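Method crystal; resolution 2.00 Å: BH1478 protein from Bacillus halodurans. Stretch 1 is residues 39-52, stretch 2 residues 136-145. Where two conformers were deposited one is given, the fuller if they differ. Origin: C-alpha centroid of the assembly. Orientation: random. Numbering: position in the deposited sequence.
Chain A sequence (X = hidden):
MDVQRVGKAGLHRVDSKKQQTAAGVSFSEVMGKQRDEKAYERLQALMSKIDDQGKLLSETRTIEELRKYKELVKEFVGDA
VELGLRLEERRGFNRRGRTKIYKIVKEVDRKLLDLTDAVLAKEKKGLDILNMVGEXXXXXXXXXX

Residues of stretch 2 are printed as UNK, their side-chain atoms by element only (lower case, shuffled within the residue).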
ATOM      1  N   ALA A  39       0.697  -0.707 -14.684  1.00 34.11           N
ATOM      2  CA  ALA A  39       0.218  -1.070 -13.354  1.00 32.01           C
ATOM      3  C   ALA A  39       1.088  -0.452 -12.259  1.00 30.17           C
ATOM      4  O   ALA A  39       0.573   0.041 -11.254  1.00 34.96           O
ATOM      5  CB  ALA A  39       0.163  -2.573 -13.216  1.00 29.44           C
ATOM      6  N   TYR A  40       2.403  -0.462 -12.474  1.00 31.42           N
ATOM      7  CA  TYR A  40       3.358   0.204 -11.585  1.00 25.67           C
ATOM      8  C   TYR A  40       3.104   1.706 -11.478  1.00 31.90           C
ATOM      9  O   TYR A  40       3.191   2.283 -10.390  1.00 33.44           O
ATOM     10  CB  TYR A  40       4.800  -0.037 -12.064  1.00 25.25           C
ATOM     11  CG  TYR A  40       5.868   0.582 -11.171  1.00 29.71           C
ATOM     12  CD1 TYR A  40       6.202   0.004  -9.954  1.00 33.82           C
ATOM     13  CD2 TYR A  40       6.545   1.742 -11.549  1.00 32.91           C
ATOM     14  CE1 TYR A  40       7.177   0.559  -9.132  1.00 28.68           C
ATOM     15  CE2 TYR A  40       7.527   2.297 -10.726  1.00 27.74           C
ATOM     16  CZ  TYR A  40       7.831   1.696  -9.524  1.00 29.23           C
ATOM     17  OH  TYR A  40       8.794   2.235  -8.707  1.00 28.97           O
ATOM     18  N   GLU A  41       2.814   2.327 -12.620  1.00 31.05           N
ATOM     19  CA  GLU A  41       2.578   3.760 -12.712  1.00 39.74           C
ATOM     20  C   GLU A  41       1.307   4.159 -11.977  1.00 33.81           C
ATOM     21  O   GLU A  41       1.279   5.189 -11.315  1.00 36.83           O
ATOM     22  CB  GLU A  41       2.472   4.182 -14.186  1.00 40.95           C
ATOM     23  CG  GLU A  41       3.803   4.634 -14.819  1.00 58.63           C
ATOM     24  CD  GLU A  41       3.783   4.632 -16.362  1.00 62.55           C
ATOM     25  OE1 GLU A  41       2.715   4.916 -16.960  1.00 71.28           O
ATOM     26  OE2 GLU A  41       4.847   4.352 -16.974  1.00 75.37           O
ATOM     27  N   ARG A  42       0.264   3.341 -12.114  1.00 35.95           N
ATOM     28  CA  ARG A  42      -0.991   3.501 -11.382  1.00 36.13           C
ATOM     29  C   ARG A  42      -0.799   3.399  -9.870  1.00 35.99           C
ATOM     30  O   ARG A  42      -1.314   4.216  -9.103  1.00 38.67           O
ATOM     31  CB  ARG A  42      -2.000   2.463 -11.854  1.00 35.85           C
ATOM     32  CG  ARG A  42      -2.792   2.902 -13.064  1.00 45.24           C
ATOM     33  CD  ARG A  42      -3.959   1.964 -13.344  1.00 55.24           C
ATOM     34  NE  ARG A  42      -3.561   0.895 -14.260  1.00 62.97           N
ATOM     35  CZ  ARG A  42      -3.520  -0.400 -13.946  1.00 69.59           C
ATOM     36  NH1 ARG A  42      -3.871  -0.823 -12.732  1.00 73.47           N
ATOM     37  NH2 ARG A  42      -3.127  -1.282 -14.853  1.00 59.04           N
ATOM     38  N   LEU A  43      -0.015   2.417  -9.454  1.00 32.30           N
ATOM     39  CA  LEU A  43       0.426   2.310  -8.068  1.00 26.80           C
ATOM     40  C   LEU A  43       1.193   3.518  -7.543  1.00 29.98           C
ATOM     41  O   LEU A  43       1.111   3.833  -6.355  1.00 29.16           O
ATOM     42  CB  LEU A  43       1.288   1.050  -7.890  1.00 19.66           C
ATOM     43  CG  LEU A  43       0.703  -0.354  -7.871  1.00 25.82           C
ATOM     44  CD1 LEU A  43       1.826  -1.320  -7.506  1.00 27.24           C
ATOM     45  CD2 LEU A  43      -0.493  -0.483  -6.925  1.00 18.36           C
ATOM     46  N   GLN A  44       1.977   4.163  -8.403  1.00 35.61           N
ATOM     47  CA  GLN A  44       2.778   5.319  -7.985  1.00 35.30           C
ATOM     48  C   GLN A  44       1.833   6.491  -7.734  1.00 32.34           C
ATOM     49  O   GLN A  44       1.990   7.240  -6.766  1.00 32.41           O
ATOM     50  CB  GLN A  44       3.760   5.724  -9.087  1.00 37.20           C
ATOM     51  CG  GLN A  44       5.030   4.893  -9.244  1.00 46.56           C
ATOM     52  CD  GLN A  44       5.981   5.511 -10.290  1.00 49.93           C
ATOM     53  OE1 GLN A  44       7.137   5.839  -9.984  1.00 52.34           O
ATOM     54  NE2 GLN A  44       5.484   5.693 -11.522  1.00 44.58           N
ATOM     55  N   ALA A  45       0.853   6.629  -8.622  1.00 32.69           N
ATOM     56  CA  ALA A  45      -0.176   7.668  -8.533  1.00 35.51           C
ATOM     57  C   ALA A  45      -1.057   7.501  -7.293  1.00 30.92           C
ATOM     58  O   ALA A  45      -1.352   8.467  -6.612  1.00 29.08           O
ATOM     59  CB  ALA A  45      -1.032   7.678  -9.822  1.00 33.44           C
ATOM     60  N   LEU A  46      -1.458   6.263  -7.013  1.00 28.35           N
ATOM     61  CA  LEU A  46      -2.174   5.919  -5.793  1.00 24.49           C
ATOM     62  C   LEU A  46      -1.362   6.186  -4.524  1.00 26.73           C
ATOM     63  O   LEU A  46      -1.894   6.654  -3.534  1.00 32.34           O
ATOM     64  CB  LEU A  46      -2.552   4.445  -5.849  1.00 18.22           C
ATOM     65  CG  LEU A  46      -3.695   3.898  -5.015  1.00 23.67           C
ATOM     66  CD1 LEU A  46      -4.872   4.901  -4.916  1.00 28.80           C
ATOM     67  CD2 LEU A  46      -4.145   2.618  -5.651  1.00 24.07           C
ATOM     68  N   MET A  47      -0.075   5.878  -4.551  1.00 27.92           N
ATOM     69  CA  MET A  47       0.800   6.125  -3.400  1.00 24.85           C
ATOM     70  C   MET A  47       0.960   7.633  -3.090  1.00 29.97           C
ATOM     71  O   MET A  47       1.161   8.026  -1.933  1.00 31.61           O
ATOM     72  CB  MET A  47       2.148   5.465  -3.665  1.00 30.84           C
ATOM     73  CG  MET A  47       3.140   5.437  -2.505  1.00 29.37           C
ATOM     74  SD  MET A  47       2.458   5.009  -0.893  1.00 35.49           S
ATOM     75  CE  MET A  47       2.276   3.245  -1.048  1.00 16.01           C
ATOM     76  N   SER A  48       0.875   8.458  -4.131  1.00 30.18           N
ATOM     77  CA  SER A  48       0.907   9.909  -3.980  0.50 31.19           C
ATOM     78  C   SER A  48      -0.301  10.392  -3.178  1.00 31.71           C
ATOM     79  O   SER A  48      -0.149  11.155  -2.217  1.00 33.44           O
ATOM     80  CB  SER A  48       0.957  10.597  -5.354  0.50 32.06           C
ATOM     81  OG  SER A  48       2.274  10.595  -5.884  0.50 30.32           O
ATOM     82  N   LYS A  49      -1.494   9.942  -3.579  1.00 24.30           N
ATOM     83  CA  LYS A  49      -2.731  10.118  -2.810  1.00 21.27           C
ATOM     84  C   LYS A  49      -2.606   9.582  -1.383  1.00 22.69           C
ATOM     85  O   LYS A  49      -2.898  10.275  -0.419  1.00 29.31           O
ATOM     86  CB  LYS A  49      -3.863   9.392  -3.503  1.00 20.03           C
ATOM     87  CG  LYS A  49      -4.276  10.052  -4.799  1.00 23.66           C
ATOM     88  CD  LYS A  49      -5.366   9.225  -5.466  1.00 34.63           C
ATOM     89  CE  LYS A  49      -5.977   9.984  -6.614  1.00 36.37           C
ATOM     90  NZ  LYS A  49      -5.238   9.686  -7.858  1.00 47.40           N
ATOM     91  N   ILE A  50      -2.134   8.357  -1.256  1.00 22.47           N
ATOM     92  CA  ILE A  50      -1.928   7.745   0.055  1.00 24.35           C
ATOM     93  C   ILE A  50      -1.011   8.579   0.950  1.00 23.96           C
ATOM     94  O   ILE A  50      -1.306   8.756   2.132  1.00 28.29           O
ATOM     95  CB  ILE A  50      -1.441   6.281  -0.080  1.00 28.10           C
ATOM     96  CG1 ILE A  50      -2.537   5.400  -0.686  1.00 15.65           C
ATOM     97  CG2 ILE A  50      -1.120   5.674   1.256  1.00 16.32           C
ATOM     98  CD1 ILE A  50      -2.038   4.012  -1.021  1.00 11.49           C
ATOM     99  N   ASP A  51       0.080   9.101   0.391  1.00 25.80           N
ATOM    100  CA  ASP A  51       0.994   9.992   1.136  1.00 30.13           C
ATOM    101  C   ASP A  51       0.295  11.255   1.639  1.00 29.33           C
ATOM    102  O   ASP A  51       0.480  11.677   2.782  1.00 20.96           O
ATOM    103  CB  ASP A  51       2.158  10.431   0.245  1.00 35.24           C
ATOM    104  CG  ASP A  51       3.243   9.402   0.158  1.00 42.54           C
ATOM    105  OD1 ASP A  51       3.385   8.592   1.096  1.00 58.22           O
ATOM    106  OD2 ASP A  51       3.963   9.407  -0.858  1.00 55.95           O
ATOM    107  N   ASP A  52      -0.496  11.862   0.762  1.00 21.74           N
ATOM    108  CA  ASP A  52      -1.212  13.101   1.078  1.00 29.91           C
ATOM    109  C   ASP A  52      -2.308  12.880   2.123  1.00 26.67           C
ATOM    110  O   ASP A  52      -2.544  13.728   3.000  1.00 31.77           O
ATOM    111  CB  ASP A  52      -1.865  13.671  -0.188  1.00 29.03           C
ATOM    112  CG  ASP A  52      -0.872  14.310  -1.119  1.00 41.37           C
ATOM    113  OD1 ASP A  52       0.189  14.763  -0.638  1.00 31.72           O
ATOM    114  OD2 ASP A  52      -1.167  14.360  -2.340  1.00 43.37           O
ATOM    115  N   UNK A 136       3.346   1.661   7.506  1.00 14.41           N
ATOM    116  CA  UNK A 136       2.399   1.069   6.564  1.00 22.88           C
ATOM    117  C   UNK A 136       2.930   1.240   5.165  1.00 11.90           C
ATOM    118  O   UNK A 136       3.054   0.251   4.447  1.00 34.76           O
ATOM    119  c   UNK A 136       0.052   1.310   5.524  1.00 17.57           C
ATOM    120  c   UNK A 136      -0.694   2.039   8.700  1.00 22.18           C
ATOM    121  c   UNK A 136       0.379   1.143   8.060  1.00 15.35           C
ATOM    122  c   UNK A 136       0.974   1.664   6.739  1.00 18.20           C
ATOM    123  N   UNK A 137       3.280   2.481   4.788  1.00 17.38           N
ATOM    124  CA  UNK A 137       3.825   2.773   3.442  1.00 16.37           C
ATOM    125  C   UNK A 137       5.042   1.894   3.161  1.00 28.71           C
ATOM    126  O   UNK A 137       5.153   1.322   2.079  1.00 17.46           O
ATOM    127  c   UNK A 137       4.805   4.591   1.939  1.00 18.77           C
ATOM    128  c   UNK A 137       4.237   4.238   3.303  1.00 23.53           C
ATOM    129  c   UNK A 137       5.596   5.884   1.936  1.00 23.30           C
ATOM    130  c   UNK A 137       5.963   6.249   0.487  1.00 31.56           C
ATOM    131  n   UNK A 137       6.337   7.686   0.325  1.00 24.89           N
ATOM    132  N   UNK A 138       5.923   1.754   4.156  1.00 15.56           N
ATOM    133  CA  UNK A 138       7.069   0.855   4.057  1.00 22.92           C
ATOM    134  C   UNK A 138       6.719  -0.589   3.752  1.00 30.33           C
ATOM    135  O   UNK A 138       7.329  -1.212   2.890  1.00 37.01           O
ATOM    136  N   UNK A 139       5.718  -1.121   4.439  1.00 24.00           N
ATOM    137  CA  UNK A 139       5.171  -2.414   4.073  1.00 23.14           C
ATOM    138  C   UNK A 139       4.542  -2.387   2.660  1.00 20.69           C
ATOM    139  O   UNK A 139       4.756  -3.304   1.856  1.00 25.75           O
ATOM    140  c   UNK A 139       3.690  -3.198   7.595  1.00 33.47           C
ATOM    141  c   UNK A 139       5.672  -4.269   6.559  1.00 23.59           C
ATOM    142  c   UNK A 139       4.174  -2.875   5.130  1.00 24.67           C
ATOM    143  c   UNK A 139       4.772  -3.068   6.537  1.00 29.13           C
ATOM    144  N   UNK A 140       3.800  -1.339   2.354  1.00 24.57           N
ATOM    145  CA  UNK A 140       3.015  -1.296   1.093  1.00 15.72           C
ATOM    146  C   UNK A 140       3.836  -1.396  -0.179  1.00 28.48           C
ATOM    147  O   UNK A 140       3.449  -2.060  -1.169  1.00 23.35           O
ATOM    148  c   UNK A 140       2.198  -0.010   1.030  1.00 22.88           C
ATOM    149  c   UNK A 140      -0.136  -0.997   1.405  1.00 21.40           C
ATOM    150  c   UNK A 140       0.866   0.088   1.785  1.00 24.83           C
ATOM    151  c   UNK A 140       0.272   1.458   1.551  1.00 10.24           C
ATOM    152  N   UNK A 141       4.951  -0.680  -0.188  1.00 20.49           N
ATOM    153  CA  UNK A 141       5.797  -0.650  -1.379  1.00 29.85           C
ATOM    154  C   UNK A 141       6.522  -1.989  -1.591  1.00 29.79           C
ATOM    155  O   UNK A 141       6.932  -2.311  -2.700  1.00 37.21           O
ATOM    156  c   UNK A 141       6.044   1.890  -1.445  1.00 29.17           C
ATOM    157  c   UNK A 141       6.785   0.555  -1.369  1.00 29.19           C
ATOM    158  c   UNK A 141       8.728   1.609  -0.095  1.00 34.90           C
ATOM    159  c   UNK A 141       7.672   0.524  -0.126  1.00 32.50           C
ATOM    160  N   UNK A 142       6.679  -2.763  -0.519  1.00 37.30           N
ATOM    161  CA  UNK A 142       7.276  -4.093  -0.610  1.00 33.68           C
ATOM    162  C   UNK A 142       6.340  -5.196  -1.107  1.00 36.77           C
ATOM    163  O   UNK A 142       6.782  -6.329  -1.280  1.00 36.85           O
ATOM    164  c   UNK A 142       8.928  -3.661   1.236  1.00 41.56           C
ATOM    165  o   UNK A 142       9.669  -3.069   0.462  1.00 42.28           O
ATOM    166  c   UNK A 142       7.801  -4.525   0.739  1.00 34.66           C
ATOM    167  n   UNK A 142       9.073  -3.601   2.547  1.00 50.36           N
ATOM    168  N   UNK A 143       5.057  -4.885  -1.296  1.00 32.05           N
ATOM    169  CA  UNK A 143       4.073  -5.904  -1.686  1.00 26.03           C
ATOM    170  C   UNK A 143       4.431  -6.427  -3.051  1.00 26.92           C
ATOM    171  O   UNK A 143       4.571  -7.638  -3.236  1.00 29.13           O
ATOM    172  c   UNK A 143       0.826  -4.432  -0.023  1.00 19.38           C
ATOM    173  c   UNK A 143       1.681  -6.469  -2.292  1.00 25.84           C
ATOM    174  c   UNK A 143       2.071  -5.303  -0.215  1.00 26.74           C
ATOM    175  c   UNK A 143       2.577  -5.411  -1.659  1.00 24.67           C
ATOM    176  N   UNK A 144       4.597  -5.517  -4.004  1.00 28.41           N
ATOM    177  CA  UNK A 144       4.620  -5.928  -5.397  1.00 36.84           C
ATOM    178  C   UNK A 144       5.992  -6.470  -5.773  1.00 43.28           C
ATOM    179  O   UNK A 144       6.098  -7.483  -6.469  1.00 51.97           O
ATOM    180  c   UNK A 144       5.275  -1.346  -5.251  1.00 42.41           C
ATOM    181  c   UNK A 144       6.868  -2.200  -6.833  1.00 39.56           C
ATOM    182  o   UNK A 144       7.186  -0.057  -5.894  1.00 46.68           O
ATOM    183  c   UNK A 144       4.538  -2.508  -5.362  1.00 29.23           C
ATOM    184  c   UNK A 144       4.158  -4.809  -6.331  1.00 29.29           C
ATOM    185  c   UNK A 144       4.952  -3.533  -6.212  1.00 25.84           C
ATOM    186  c   UNK A 144       6.440  -1.202  -5.992  1.00 36.94           C
ATOM    187  c   UNK A 144       6.122  -3.350  -6.948  1.00 34.29           C
ATOM    188  N   UNK A 145       7.037  -5.822  -5.272  1.00 42.93           N
ATOM    189  CA  UNK A 145       8.395  -6.273  -5.497  1.00 43.57           C
ATOM    190  C   UNK A 145       9.289  -5.618  -4.480  1.00 45.54           C
ATOM    191  O   UNK A 145       8.933  -4.569  -3.954  1.00 41.62           O
ATOM    192  OXT UNK A 145      10.364  -6.127  -4.180  1.00 45.14           O
ATOM    193  c   UNK A 145       8.847  -5.937  -6.902  1.00 51.72           C
TER
HETATM  194  O   HOH W   1       9.853   0.501  -6.763  1.00 46.55           O

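Position 136 carries four carbons, forked at the first, with one arm two carbons long. The side chain does not reach stretch 1, though the residue is buried. The fork at CB identifies Ile136, a compact apolar residue suited to a buried site.

Position 137 has four carbons in a row ending in nitrogen. The chain is extended, every chi angle near t, and its CB points toward stretch 1. Its second carbon lies 3.7 Å from Met47 SD, and its terminal nitrogen lies 3.2 Å from both OD1 and OD2 of Asp51. An unbranched chain ending in an amine is Lys137. Its hydrocarbon part lies against the thioether, while NZ donates to both carboxylate oxygens in a salt bridge.

Position 138 has no side-chain atoms and is therefore Gly138. A CB here would point away from stretch 1, so the contact asks nothing of this position.

Position 139 shows four carbons forked at the second. It touches nothing on stretch 1; the fork makes it Leu139, whose type this contact does not explain.

Position 140 repeats that pattern, but its CB points toward stretch 1 and the residue is buried. One terminal carbon approaches Met47 CE at 3.7 Å and Ile50 CD1 at 4.3 Å. This is Leu140; the atom making both approaches is CD1, and an apolar fork fits a site lined by methyl groups.

Position 141 has four carbons forked at the first, with one arm of two carbons. Its short arm lies 4.0 Å from Met47 CE. The residue is Ile141, the short arm is CG2, and although CB points sideways, branching there brings a methyl within reach of methionine.

Position 142 has two carbons, the second bearing one oxygen and one nitrogen. It does not reach stretch 1. The group is a carboxamide, hence Asn142, and it is exposed, as suits a polar group.

Position 143 again has four carbons forked at the first, one arm longer. Its side chain does not reach stretch 1, and the residue is buried, which suits an apolar chain: Ile143.

Position 144 has one carbon leading to a six-carbon ring that bears an oxygen. Ring carbons lie 3.7 Å from Leu43 CD1 and 3.6 Å from Tyr40 CE1. This is Tyr144, with chi1 at p; the carbon near Leu43 is CD2 and the one near Tyr40 is CE1. The two tyrosine rings are oblique, with planes at 75°. One water binds both hydroxyls, 2.8 Å from Tyr40 OH and 2.9 Å from Tyr144 OH, so each phenol combines an apolar ring with a polar tip.

Position 145 has a single side-chain carbon, and its backbone ends in O and OXT: Ala145, the exposed C-terminus.

The helices run nearly antiparallel, at 172°, so Lys137 meets Asp51 near one end of the contact and Tyr144 meets Tyr40 near the other. Between these polar ends Leu43, Met47 and Ile50, all pointing toward stretch 2, supply the apolar middle. The axes approach no closer than 11.8 Å, so side chains bridge the gap, burying 381 Å² in all.

Stretch 2, residues 136-145: IKGLLINIYA
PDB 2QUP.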